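Side-chain contacts in 3-polyprenyl-4-hydroxybenzoate decarboxylase and related decarboxylases (Pelotomaculum thermopropionicum, PDB 6H6X), which uses prenylated flavin to carboxylate 2-furoic acid to 2,5-furandicarboxylic acid and probably decarboxylates aromatic acids: residues Ile163-Pro167 against Arg168-His172; His3-Arg6 against Glu7-Phe11; Val364-Asp367 against His368-Ile372; Cys105-Arg108 against Glu109-Leu113. The protein carries 8 engineered substitutions. All coordinates share one frame; numbering follows the deposited sequence.

Interaction 1: residues Ile163-Pro167 against Arg168-His172. With MN (manganese (II) ion), chain H; 4LU (1-deoxy-5-O-phosphono-1-(3,3,4,5-tetramethyl-9,11-dioxo-2,3,8,9,10,11-hexahydro-7H-quinolino[1,8-fg]pteridin-12-ium-7-y l)-D-ribitol), chain I.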
loop_
_atom_site.group_PDB
_atom_site.type_symbol
_atom_site.label_atom_id
_atom_site.label_comp_id
_atom_site.label_asym_id
_atom_site.label_seq_id
_atom_site.Cartn_x
_atom_site.Cartn_y
_atom_site.Cartn_z
ATOM N N ILE B 163 5.066 -25.541 25.233
ATOM C CA ILE B 163 3.894 -25.199 24.461
ATOM C C ILE B 163 3.238 -23.966 25.073
ATOM O O ILE B 163 3.027 -23.895 26.252
ATOM C CB ILE B 163 2.924 -26.404 24.362
ATOM C CG1 ILE B 163 1.736 -26.047 23.467
ATOM C CG2 ILE B 163 2.438 -26.838 25.732
ATOM C CD1 ILE B 163 0.708 -27.152 23.336
ATOM N N LEU B 164 2.958 -22.989 24.233
ATOM C CA LEU B 164 2.109 -21.864 24.581
ATOM C C LEU B 164 0.666 -22.272 24.350
ATOM O O LEU B 164 0.302 -22.592 23.225
ATOM C CB LEU B 164 2.475 -20.646 23.735
ATOM C CG LEU B 164 1.441 -19.513 23.806
ATOM C CD1 LEU B 164 1.385 -18.943 25.207
ATOM C CD2 LEU B 164 1.737 -18.417 22.792
ATOM N N ILE B 165 -0.142 -22.303 25.403
ATOM C CA ILE B 165 -1.573 -22.542 25.284
ATOM C C ILE B 165 -2.344 -21.303 25.774
ATOM O O ILE B 165 -2.390 -21.026 26.970
ATOM C CB ILE B 165 -2.018 -23.803 26.084
ATOM C CG1 ILE B 165 -1.074 -24.982 25.854
ATOM C CG2 ILE B 165 -3.446 -24.226 25.728
ATOM C CD1 ILE B 165 -1.491 -26.226 26.613
ATOM N N LEU B 166 -2.971 -20.582 24.860
ATOM C CA LEU B 166 -3.851 -19.465 25.229
ATOM C C LEU B 166 -5.153 -20.016 25.853
ATOM O O LEU B 166 -5.494 -21.182 25.632
ATOM C CB LEU B 166 -4.149 -18.591 24.002
ATOM C CG LEU B 166 -2.898 -17.982 23.347
ATOM C CD1 LEU B 166 -3.237 -17.317 22.002
ATOM C CD2 LEU B 166 -2.187 -17.021 24.288
ATOM N N PRO B 167 -5.873 -19.201 26.656
ATOM C CA PRO B 167 -7.104 -19.675 27.318
ATOM C C PRO B 167 -8.314 -19.831 26.356
ATOM O O PRO B 167 -9.208 -18.976 26.297
ATOM C CB PRO B 167 -7.341 -18.608 28.398
ATOM C CG PRO B 167 -6.761 -17.371 27.796
ATOM C CD PRO B 167 -5.512 -17.839 27.090
ATOM N N ARG B 168 -8.298 -20.941 25.617
ATOM C CA ARG B 168 -9.304 -21.293 24.595
ATOM C C ARG B 168 -9.645 -22.798 24.841
ATOM O O ARG B 168 -9.594 -23.253 25.984
ATOM C CB ARG B 168 -8.771 -21.025 23.167
ATOM C CG ARG B 168 -8.499 -19.570 22.750
ATOM C CD ARG B 168 -9.755 -18.798 22.327
ATOM N NE ARG B 168 -10.645 -19.547 21.416
ATOM C CZ ARG B 168 -11.987 -19.581 21.461
ATOM N NH1 ARG B 168 -12.688 -18.898 22.367
ATOM N NH2 ARG B 168 -12.652 -20.322 20.570
ATOM N N HIS B 169 -9.931 -23.596 23.810
ATOM C CA HIS B 169 -10.413 -24.959 24.043
ATOM C C HIS B 169 -9.385 -25.944 24.592
ATOM O O HIS B 169 -9.700 -26.701 25.498
ATOM C CB HIS B 169 -11.107 -25.515 22.799
ATOM C CG HIS B 169 -12.282 -24.691 22.374
ATOM N ND1 HIS B 169 -12.788 -24.710 21.099
ATOM C CD2 HIS B 169 -13.034 -23.792 23.064
ATOM C CE1 HIS B 169 -13.804 -23.870 21.016
ATOM N NE2 HIS B 169 -13.980 -23.303 22.198
ATOM N N LEU B 170 -8.173 -25.975 24.059
ATOM C CA LEU B 170 -7.182 -26.891 24.564
ATOM C C LEU B 170 -6.894 -26.634 26.050
ATOM O O LEU B 170 -6.710 -27.556 26.824
ATOM C CB LEU B 170 -5.904 -26.742 23.762
ATOM C CG LEU B 170 -4.799 -27.704 24.196
ATOM C CD1 LEU B 170 -5.261 -29.160 24.065
ATOM C CD2 LEU B 170 -3.540 -27.449 23.388
ATOM N N TRP B 171 -6.824 -25.366 26.430
ATOM C CA TRP B 171 -6.663 -24.979 27.839
ATOM C C TRP B 171 -7.774 -25.549 28.739
ATOM O O TRP B 171 -7.503 -26.083 29.817
ATOM C CB TRP B 171 -6.641 -23.459 27.939
ATOM C CG TRP B 171 -6.414 -22.949 29.314
ATOM C CD1 TRP B 171 -7.332 -22.336 30.123
ATOM C CD2 TRP B 171 -5.189 -23.003 30.055
ATOM N NE1 TRP B 171 -6.753 -22.015 31.318
ATOM C CE2 TRP B 171 -5.438 -22.397 31.311
ATOM C CE3 TRP B 171 -3.899 -23.496 29.778
ATOM C CZ2 TRP B 171 -4.437 -22.255 32.307
ATOM C CZ3 TRP B 171 -2.895 -23.368 30.780
ATOM C CH2 TRP B 171 -3.180 -22.745 32.027
ATOM N N HIS B 172 -9.015 -25.437 28.274
ATOM C CA HIS B 172 -10.141 -26.024 28.963
ATOM C C HIS B 172 -9.920 -27.521 29.158
ATOM O O HIS B 172 -10.065 -28.016 30.276
ATOM C CB HIS B 172 -11.440 -25.753 28.217
ATOM C CG HIS B 172 -12.663 -26.008 29.043
ATOM N ND1 HIS B 172 -13.538 -27.052 28.789
ATOM C CD2 HIS B 172 -13.138 -25.376 30.146
ATOM C CE1 HIS B 172 -14.510 -27.030 29.684
ATOM N NE2 HIS B 172 -14.276 -26.042 30.532
HETATM MN MN MN H . -12.227 -25.626 18.971
HETATM C C9 4LU I . -2.246 -20.161 14.958
HETATM C C8 4LU I . -1.433 -20.271 13.791
HETATM C C7 4LU I . -0.035 -20.233 13.841
HETATM C C10 4LU I . -1.915 -19.983 18.699
HETATM C C6 4LU I . 0.611 -19.817 15.151
HETATM N N3 4LU I . -0.823 -20.778 21.142
HETATM C C2 4LU I . -2.181 -20.646 21.004
HETATM C C13 4LU I . 3.206 -19.547 14.368
HETATM C C5 4LU I . 2.140 -19.744 15.427
HETATM C C1 4LU I . 1.610 -19.072 17.734
HETATM O O2 4LU I . -2.938 -20.897 21.993
HETATM N N1 4LU I . -2.713 -20.268 19.803
HETATM C C4 4LU I . 0.048 -20.526 20.119
HETATM O O4 4LU I . 1.286 -20.676 20.282
HETATM C C4A 4LU I . -0.507 -20.089 18.790
HETATM N N5 4LU I . 0.324 -19.840 17.648
HETATM C C3 4LU I . 2.539 -19.422 16.826
HETATM C C12 4LU I . 2.426 -21.260 15.630
HETATM C C5A 4LU I . -0.239 -19.882 16.344
HETATM C C7M 4LU I . 0.792 -20.345 12.561
HETATM C C8M 4LU I . -2.189 -20.501 12.510
HETATM C C9A 4LU I . -1.725 -19.923 16.248
HETATM N N10 4LU I . -2.481 -19.630 17.447
HETATM C "C1'" 4LU I . -3.934 -19.472 17.410
HETATM C "C2'" 4LU I . -4.796 -20.747 17.560
HETATM O "O2'" 4LU I . -4.323 -21.854 16.785
HETATM C "C3'" 4LU I . -6.197 -20.415 17.072
HETATM O "O3'" 4LU I . -6.643 -19.207 17.694
HETATM C "C4'" 4LU I . -7.175 -21.573 17.296
HETATM O "O4'" 4LU I . -8.376 -21.506 16.469
HETATM C "C5'" 4LU I . -7.655 -21.754 18.726
HETATM O "O5'" 4LU I . -8.531 -22.890 18.567
HETATM P P 4LU I . -9.670 -23.297 19.654
HETATM O O2P 4LU I . -10.218 -24.673 19.233
HETATM O O3P 4LU I . -8.924 -23.423 21.014
HETATM O O1P 4LU I . -10.716 -22.188 19.538
HETATM O O HOH W 1 -12.740 -23.483 18.037
#

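Interaction 2: residues His3-Arg6 against Glu7-Phe11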
loop_
_atom_site.group_PDB
_atom_site.type_symbol
_atom_site.label_atom_id
_atom_site.label_comp_id
_atom_site.label_asym_id
_atom_site.label_seq_id
_atom_site.Cartn_x
_atom_site.Cartn_y
_atom_site.Cartn_z
ATOM N N HIS B 3 -5.890 -35.413 -1.440
ATOM C CA HIS B 3 -5.950 -34.121 -0.702
ATOM C C HIS B 3 -5.005 -34.070 0.497
ATOM O O HIS B 3 -5.365 -33.776 1.650
ATOM C CB HIS B 3 -7.389 -33.753 -0.465
ATOM C CG HIS B 3 -8.158 -33.720 -1.749
ATOM N ND1 HIS B 3 -7.804 -32.881 -2.790
ATOM C CD2 HIS B 3 -9.152 -34.509 -2.221
ATOM C CE1 HIS B 3 -8.578 -33.124 -3.831
ATOM N NE2 HIS B 3 -9.408 -34.103 -3.511
ATOM N N SER B 4 -3.764 -34.396 0.134
ATOM C CA SER B 4 -2.594 -34.395 0.998
ATOM C C SER B 4 -1.779 -33.161 0.671
ATOM O O SER B 4 -1.978 -32.499 -0.390
ATOM C CB SER B 4 -1.734 -35.615 0.632
ATOM O OG SER B 4 -1.349 -35.561 -0.761
ATOM N N LEU B 5 -0.796 -32.894 1.524
ATOM C CA LEU B 5 0.195 -31.898 1.210
ATOM C C LEU B 5 0.828 -32.145 -0.170
ATOM O O LEU B 5 0.963 -31.213 -0.969
ATOM C CB LEU B 5 1.250 -31.799 2.301
ATOM C CG LEU B 5 2.404 -30.832 1.962
ATOM C CD1 LEU B 5 1.859 -29.429 1.755
ATOM C CD2 LEU B 5 3.482 -30.824 3.012
ATOM N N ARG B 6 1.202 -33.396 -0.462
ATOM C CA ARG B 6 1.844 -33.712 -1.776
ATOM C C ARG B 6 1.021 -33.356 -2.979
ATOM O O ARG B 6 1.557 -32.816 -3.949
ATOM C CB ARG B 6 2.294 -35.164 -1.876
ATOM C CG ARG B 6 3.679 -35.350 -1.281
ATOM C CD ARG B 6 3.880 -36.754 -0.873
ATOM N NE ARG B 6 4.837 -36.846 0.227
ATOM C CZ ARG B 6 6.023 -37.431 0.185
ATOM N NH1 ARG B 6 6.746 -37.468 1.302
ATOM N NH2 ARG B 6 6.469 -38.003 -0.934
ATOM N N GLU B 7 -0.273 -33.610 -2.940
ATOM C CA GLU B 7 -1.116 -33.144 -4.031
ATOM C C GLU B 7 -1.170 -31.608 -4.100
ATOM O O GLU B 7 -1.050 -31.036 -5.191
ATOM C CB GLU B 7 -2.490 -33.813 -3.982
ATOM C CG GLU B 7 -2.359 -35.245 -4.539
ATOM C CD GLU B 7 -3.386 -36.239 -4.038
ATOM O OE1 GLU B 7 -4.592 -35.884 -4.088
ATOM O OE2 GLU B 7 -2.984 -37.371 -3.627
ATOM N N TRP B 8 -1.245 -30.946 -2.938
ATOM C CA TRP B 8 -1.232 -29.505 -2.939
ATOM C C TRP B 8 0.053 -28.997 -3.539
ATOM O O TRP B 8 0.014 -28.081 -4.328
ATOM C CB TRP B 8 -1.424 -28.900 -1.523
ATOM C CG TRP B 8 -1.436 -27.424 -1.577
ATOM C CD1 TRP B 8 -0.415 -26.586 -1.253
ATOM C CD2 TRP B 8 -2.478 -26.615 -2.072
ATOM N NE1 TRP B 8 -0.779 -25.303 -1.470
ATOM C CE2 TRP B 8 -2.040 -25.286 -1.988
ATOM C CE3 TRP B 8 -3.765 -26.889 -2.577
ATOM C CZ2 TRP B 8 -2.825 -24.207 -2.396
ATOM C CZ3 TRP B 8 -4.559 -25.836 -2.970
ATOM C CH2 TRP B 8 -4.088 -24.500 -2.888
ATOM N N LEU B 9 1.191 -29.583 -3.178
ATOM C CA LEU B 9 2.454 -29.157 -3.831
ATOM C C LEU B 9 2.474 -29.377 -5.352
ATOM O O LEU B 9 3.074 -28.579 -6.073
ATOM C CB LEU B 9 3.679 -29.802 -3.200
ATOM C CG LEU B 9 3.891 -29.528 -1.735
ATOM C CD1 LEU B 9 5.122 -30.255 -1.254
ATOM C CD2 LEU B 9 4.017 -28.033 -1.450
ATOM N N ALA B 10 1.808 -30.428 -5.826
ATOM C CA ALA B 10 1.676 -30.691 -7.265
ATOM C C ALA B 10 0.866 -29.591 -7.929
ATOM O O ALA B 10 1.305 -29.025 -8.929
ATOM C CB ALA B 10 1.038 -32.065 -7.523
ATOM N N PHE B 11 -0.298 -29.280 -7.365
ATOM C CA PHE B 11 -1.110 -28.124 -7.796
ATOM C C PHE B 11 -0.310 -26.815 -7.859
ATOM O O PHE B 11 -0.417 -26.074 -8.836
ATOM C CB PHE B 11 -2.298 -27.972 -6.856
ATOM C CG PHE B 11 -3.215 -26.816 -7.181
ATOM C CD1 PHE B 11 -4.240 -26.957 -8.117
ATOM C CD2 PHE B 11 -3.095 -25.607 -6.497
ATOM C CE1 PHE B 11 -5.104 -25.906 -8.401
ATOM C CE2 PHE B 11 -3.949 -24.554 -6.772
ATOM C CZ PHE B 11 -4.952 -24.699 -7.732
#

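Interaction 3: residues Val364-Asp367 against His368-Ile372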
loop_
_atom_site.group_PDB
_atom_site.type_symbol
_atom_site.label_atom_id
_atom_site.label_comp_id
_atom_site.label_asym_id
_atom_site.label_seq_id
_atom_site.Cartn_x
_atom_site.Cartn_y
_atom_site.Cartn_z
ATOM N N VAL B 364 -12.736 0.749 9.114
ATOM C CA VAL B 364 -13.221 1.655 8.111
ATOM C C VAL B 364 -14.339 1.105 7.218
ATOM O O VAL B 364 -14.258 -0.048 6.743
ATOM C CB VAL B 364 -12.149 2.482 7.370
ATOM C CG1 VAL B 364 -10.713 2.340 7.872
ATOM C CG2 VAL B 364 -12.322 2.623 5.904
ATOM N N VAL B 365 -15.388 1.923 7.023
ATOM C CA VAL B 365 -16.551 1.528 6.186
ATOM C C VAL B 365 -16.496 2.319 4.883
ATOM O O VAL B 365 -16.287 3.501 4.910
ATOM C CB VAL B 365 -17.917 1.756 6.888
ATOM C CG1 VAL B 365 -19.084 1.268 6.005
ATOM C CG2 VAL B 365 -17.958 1.051 8.225
ATOM N N VAL B 366 -16.631 1.660 3.750
ATOM C CA VAL B 366 -16.621 2.318 2.460
ATOM C C VAL B 366 -17.801 1.825 1.604
ATOM O O VAL B 366 -18.428 0.819 1.913
ATOM C CB VAL B 366 -15.328 2.104 1.682
ATOM C CG1 VAL B 366 -14.163 2.660 2.484
ATOM C CG2 VAL B 366 -15.096 0.615 1.412
ATOM N N ASP B 367 -18.085 2.557 0.533
ATOM C CA ASP B 367 -19.103 2.162 -0.411
ATOM C C ASP B 367 -18.661 0.938 -1.244
ATOM O O ASP B 367 -17.467 0.690 -1.447
ATOM C CB ASP B 367 -19.429 3.367 -1.313
ATOM C CG ASP B 367 -20.132 4.507 -0.533
ATOM O OD1 ASP B 367 -21.205 4.245 0.074
ATOM O OD2 ASP B 367 -19.608 5.644 -0.474
ATOM N N HIS B 368 -19.654 0.190 -1.718
ATOM C CA HIS B 368 -19.477 -1.062 -2.496
ATOM C C HIS B 368 -18.535 -0.983 -3.669
ATOM O O HIS B 368 -17.901 -1.969 -4.002
ATOM C CB HIS B 368 -20.850 -1.660 -2.950
ATOM C CG HIS B 368 -21.644 -0.787 -3.901
ATOM N ND1 HIS B 368 -21.960 -1.172 -5.191
ATOM C CD2 HIS B 368 -22.199 0.440 -3.739
ATOM C CE1 HIS B 368 -22.657 -0.214 -5.783
ATOM N NE2 HIS B 368 -22.829 0.770 -4.920
ATOM N N GLU B 369 -18.410 0.164 -4.308
ATOM C CA GLU B 369 -17.511 0.268 -5.469
ATOM C C GLU B 369 -15.997 0.422 -5.138
ATOM O O GLU B 369 -15.180 0.399 -6.065
ATOM C CB GLU B 369 -18.009 1.345 -6.446
ATOM C CG GLU B 369 -17.563 2.792 -6.203
ATOM C CD GLU B 369 -18.309 3.492 -5.061
ATOM O OE1 GLU B 369 -19.433 3.030 -4.695
ATOM O OE2 GLU B 369 -17.772 4.530 -4.572
ATOM N N ILE B 370 -15.633 0.594 -3.846
ATOM C CA ILE B 370 -14.217 0.716 -3.445
ATOM C C ILE B 370 -13.704 -0.706 -3.340
ATOM O O ILE B 370 -14.353 -1.598 -2.793
ATOM C CB ILE B 370 -14.053 1.476 -2.112
ATOM C CG1 ILE B 370 -14.541 2.928 -2.236
ATOM C CG2 ILE B 370 -12.606 1.417 -1.628
ATOM C CD1 ILE B 370 -13.782 3.788 -3.250
ATOM N N ASN B 371 -12.560 -0.959 -3.927
ATOM C CA ASN B 371 -11.922 -2.264 -3.725
ATOM C C ASN B 371 -11.177 -2.216 -2.358
ATOM O O ASN B 371 -10.102 -1.575 -2.205
ATOM C CB ASN B 371 -10.981 -2.555 -4.896
ATOM C CG ASN B 371 -10.179 -3.814 -4.721
ATOM O OD1 ASN B 371 -10.424 -4.636 -3.819
ATOM N ND2 ASN B 371 -9.163 -3.950 -5.555
ATOM N N ILE B 372 -11.753 -2.892 -1.396
ATOM C CA ILE B 372 -11.269 -2.911 -0.053
ATOM C C ILE B 372 -9.995 -3.689 0.152
ATOM O O ILE B 372 -9.358 -3.527 1.222
ATOM C CB ILE B 372 -12.310 -3.441 0.932
ATOM C CG1 ILE B 372 -12.638 -4.891 0.673
ATOM C CG2 ILE B 372 -13.568 -2.582 0.886
ATOM C CD1 ILE B 372 -13.387 -5.538 1.777
#

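Interaction 4: residues Cys105-Arg108 against Glu109-Leu113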
loop_
_atom_site.group_PDB
_atom_site.type_symbol
_atom_site.label_atom_id
_atom_site.label_comp_id
_atom_site.label_asym_id
_atom_site.label_seq_id
_atom_site.Cartn_x
_atom_site.Cartn_y
_atom_site.Cartn_z
ATOM N N CYS B 105 6.833 -45.309 8.559
ATOM C CA CYS B 105 7.895 -45.390 9.572
ATOM C C CYS B 105 7.341 -45.003 10.943
ATOM O O CYS B 105 6.618 -44.028 11.061
ATOM C CB CYS B 105 9.058 -44.459 9.207
ATOM S SG CYS B 105 9.601 -44.561 7.487
ATOM N N ILE B 106 7.696 -45.755 11.976
ATOM C CA ILE B 106 7.156 -45.587 13.320
ATOM C C ILE B 106 8.340 -45.703 14.276
ATOM O O ILE B 106 9.120 -46.652 14.174
ATOM C CB ILE B 106 6.106 -46.683 13.634
ATOM C CG1 ILE B 106 4.918 -46.577 12.656
ATOM C CG2 ILE B 106 5.660 -46.632 15.083
ATOM C CD1 ILE B 106 3.891 -47.707 12.765
ATOM N N ILE B 107 8.484 -44.740 15.182
ATOM C CA ILE B 107 9.594 -44.693 16.116
ATOM C C ILE B 107 8.995 -44.544 17.490
ATOM O O ILE B 107 8.214 -43.607 17.745
ATOM C CB ILE B 107 10.573 -43.525 15.795
ATOM C CG1 ILE B 107 11.143 -43.663 14.373
ATOM C CG2 ILE B 107 11.759 -43.484 16.764
ATOM C CD1 ILE B 107 10.352 -42.942 13.310
ATOM N N ARG B 108 9.333 -45.482 18.372
ATOM C CA ARG B 108 8.868 -45.486 19.765
ATOM C C ARG B 108 9.982 -45.451 20.802
ATOM O O ARG B 108 9.677 -45.240 21.974
ATOM C CB ARG B 108 7.971 -46.695 20.031
ATOM C CG ARG B 108 6.725 -46.652 19.175
ATOM C CD ARG B 108 5.821 -47.823 19.343
ATOM N NE ARG B 108 5.316 -47.873 20.704
ATOM C CZ ARG B 108 4.223 -48.530 21.076
ATOM N NH1 ARG B 108 3.480 -49.196 20.182
ATOM N NH2 ARG B 108 3.877 -48.533 22.364
ATOM N N GLU B 109 11.246 -45.622 20.400
ATOM C CA GLU B 109 12.352 -45.633 21.360
ATOM C C GLU B 109 13.523 -44.799 20.864
ATOM O O GLU B 109 13.762 -44.703 19.644
ATOM C CB GLU B 109 12.793 -47.079 21.643
ATOM C CG GLU B 109 11.749 -47.904 22.398
ATOM C CD GLU B 109 12.321 -49.017 23.263
ATOM O OE1 GLU B 109 13.164 -49.794 22.765
ATOM O OE2 GLU B 109 11.904 -49.112 24.438
ATOM N N ASN B 110 14.232 -44.192 21.822
ATOM C CA ASN B 110 15.375 -43.292 21.548
ATOM C C ASN B 110 14.982 -42.144 20.598
ATOM O O ASN B 110 15.595 -41.886 19.557
ATOM C CB ASN B 110 16.600 -44.090 21.064
ATOM C CG ASN B 110 17.175 -44.988 22.162
ATOM O OD1 ASN B 110 17.417 -44.528 23.283
ATOM N ND2 ASN B 110 17.384 -46.267 21.853
ATOM N N ILE B 111 13.921 -41.461 20.994
ATOM C CA ILE B 111 13.327 -40.428 20.163
ATOM C C ILE B 111 14.144 -39.177 20.344
ATOM O O ILE B 111 14.263 -38.687 21.475
ATOM C CB ILE B 111 11.884 -40.114 20.595
ATOM C CG1 ILE B 111 10.960 -41.312 20.334
ATOM C CG2 ILE B 111 11.371 -38.878 19.859
ATOM C CD1 ILE B 111 9.655 -41.245 21.102
ATOM N N ASP B 112 14.659 -38.649 19.237
ATOM C CA ASP B 112 15.351 -37.356 19.236
ATOM C C ASP B 112 14.809 -36.476 18.099
ATOM O O ASP B 112 15.188 -36.667 16.915
ATOM C CB ASP B 112 16.881 -37.559 19.114
ATOM C CG ASP B 112 17.691 -36.282 19.454
ATOM O OD1 ASP B 112 17.234 -35.138 19.201
ATOM O OD2 ASP B 112 18.814 -36.422 19.965
ATOM N N LEU B 113 13.957 -35.503 18.466
ATOM C CA LEU B 113 13.225 -34.710 17.455
ATOM C C LEU B 113 14.154 -33.900 16.563
ATOM O O LEU B 113 14.061 -33.976 15.324
ATOM C CB LEU B 113 12.180 -33.804 18.096
ATOM C CG LEU B 113 10.956 -34.470 18.727
ATOM C CD1 LEU B 113 10.096 -33.381 19.330
ATOM C CD2 LEU B 113 10.135 -35.295 17.741
#

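Interaction 1: residues Ile163-Pro167 against Arg168-His172
I165 lays its CG2 methyl on L170 and W171 where the loop after strand 160-163 runs into helix 169-179, a strand-loop-helix corner that holds the prenylated flavin. CG of L170 stands anti to the backbone N (chi1 -178°), which sends CD2 back to the loop, 4.0 Å from I165 CG2, the two aliphatic chains crossing at about a right angle. W171 has the same first torsion, but its indole leads off toward P167, CD1 4.1 Å from P167 CB. P167 centres an inverse gamma turn, a bend that suits the restrained phi of proline, its closing R168 N to L166 O bond weak. L164 O accepts from 4LU N3, and L166 N gives its hydrogen to 4LU O2 (2.9 Å). In R168, at the N-cap of the helix, the bends at chi2 and chi3 (-80° and -45°) curl the guanidinium round to the phosphate. Its NH2 donates to 4LU O1P at 2.9 Å, NE adds a weak bond, and the oxygen lies near the guanidinium plane. With an alanine here, O1P is likely to lose both arginine donors and the phosphate charge to be less well balanced. The helix start contributes H169 N to O3P (3.0 Å). N147 and E210 share the manganese with H169, whose ND1 is 2.4 Å from the metal while 4LU O1P sits 3.6 Å above one face of the imidazole.

Interaction 2: residues His3-Arg6 against Glu7-Phe11
E7 reaches back along the start of helix 5-14 toward H3 and S4, its chain extended beyond CG and its carboxylate standing beside the backbone leading into it. CG lies anti to the carbonyl carbon (chi1 -78°), which carries OE1 to within 3.0 Å of H3 N. That amide approaches from above the carboxylate plane, 58° out of it, and OE2 takes a further bond from S2 N; one glutamate thus grips two backbone nitrogens. S4 answers in the other direction: OG is turned between its own backbone N and carbonyl carbon and accepts from E7 N at 3.1 Å in a nearly straight bond of 168°. Serine suits the place because its short arm sets a hydroxyl level with the first turn. Replacing this serine by alanine is likely to leave E7 N without this acceptor and the opening turn freer to fray. L5 and L9, one turn apart, cross obliquely, the CD1 methyl of L5 against the branch carbon CG of L9, 4.0 Å away, and both rest on L60. W8 and F11 turn to another side of the helix, F11 CD2 lying 3.8 Å over one face of the indole, whose NE1 bonds to L60 O. R6 extends away to a salt bridge with E239 and a bond to Q283 O. Backbone bonds such as L9 N to L5 O (2.8 Å) continue the winding. The whole is a helix N-terminus with a serine N-cap, in which the glutamate three residues on, the usual partner in a capping box, here takes backbone nitrogens just before the cap.

Interaction 3: residues Val364-Asp367 against His368-Ile372
V366 meets I370 and I372 through its CG2 methyl: a chi1 of -60° sets CG1 beside the backbone N and thereby leaves CG2 between N and the carbonyl carbon, facing the returning chain. I370 puts CG1 beside its own backbone N (chi1 -64°), exposing CB to that methyl. The motif is a type I beta turn from D367 to I370, leading from strand 362-367 of the mixed sheet in the C-terminal family region toward helix 375-385. V366 CG2 lies 3.8 Å from I370 CB, the side chains crossing at about a right angle, and 3.6 Å from CG2 of I372, so one methyl fills the angle between strand and loop. Branched residues suit this buried corner: A381 and W380 of helix 375-385 pack on V366 and I370 respectively, while V335 and S337 border I372. The turn is closed by I370 N donating to D367 O at 3.0 Å, a straight bond (168°) although the donor stands above the carbonyl plane. The exposed corner carries H368 and E369, polar residues fit for a solvent-facing bend. E369, bent at chi2, doubles back so that its carboxylate faces the D367 side chain, and its OE2 forms a salt bridge with R385, a residue of the calcium site. D367 OD2 accepts from I421 N and makes a long, weak ion pair with R385. The two acids would probably repel, which the shared arginine is likely to ease; their OD2 and OE2 oxygens are 4.6 Å apart, while E369 OE1 comes within 3.4 Å of D367 CB.

Interaction 4: residues Cys105-Arg108 against Glu109-Leu113
I107 and I111 make the closer, apolar half of this bend, while the polar side chains of R108, E109 and N110 stand on its outer side. CG2 of I107 is anti to the backbone N, which swings it forward beneath the turn to 3.7 Å from E109 O; the same methyl comes to 4.3 Å from I111 CG1. I111 sends CG1 the other way, anti to its carbonyl carbon (chi1 -67°), and its CD1 tip ends 4.1 Å from R108 O. These are van der Waals contacts at a relaxed spacing. A beta-branched residue fits, because I107 can send CG2 to the bend while CG1 lies beside its backbone N.

The outer side lacks side-chain to side-chain packing across the two segments, its short approaches being between adjacent residues. At R108 and E109 CB points away from the other segment; a basic and an acidic chain suit an exposed turn, and the arginine lies on T229. N110 adopts a left-handed backbone conformation (phi 55°, psi 53°), which asparagine tolerates better than most residues and which helps the chain bend. D112 caps the next helix.

The bend joins two elements at the margin of the antiparallel sheet of the Rift-related region: strand 105-107, paired with strand 264-280 through I107 and V278, and helix 113-116, whose L113 packs on V278 as I111 rests on V275.

Interaction 1 alone touches the cofactor and manganese; the other three lie apart from that site. Interaction 4 belongs to the same Rift-related family region, its nearest atoms about 11 Å from interaction 1, and strand 264-280 bridges them by pairing with both strand 105-107 and strand 160-163. Interaction 2 lies across the chain's centre from interaction 1, centres 30 Å apart, yet its nearest atoms come within about 10 Å of interaction 4. Interaction 3 stands apart in the C-terminal region, with its centre 36 Å from interaction 1 and 54 Å from interaction 4; its metal neighbour is calcium, about 7 Å from the D367 side chain.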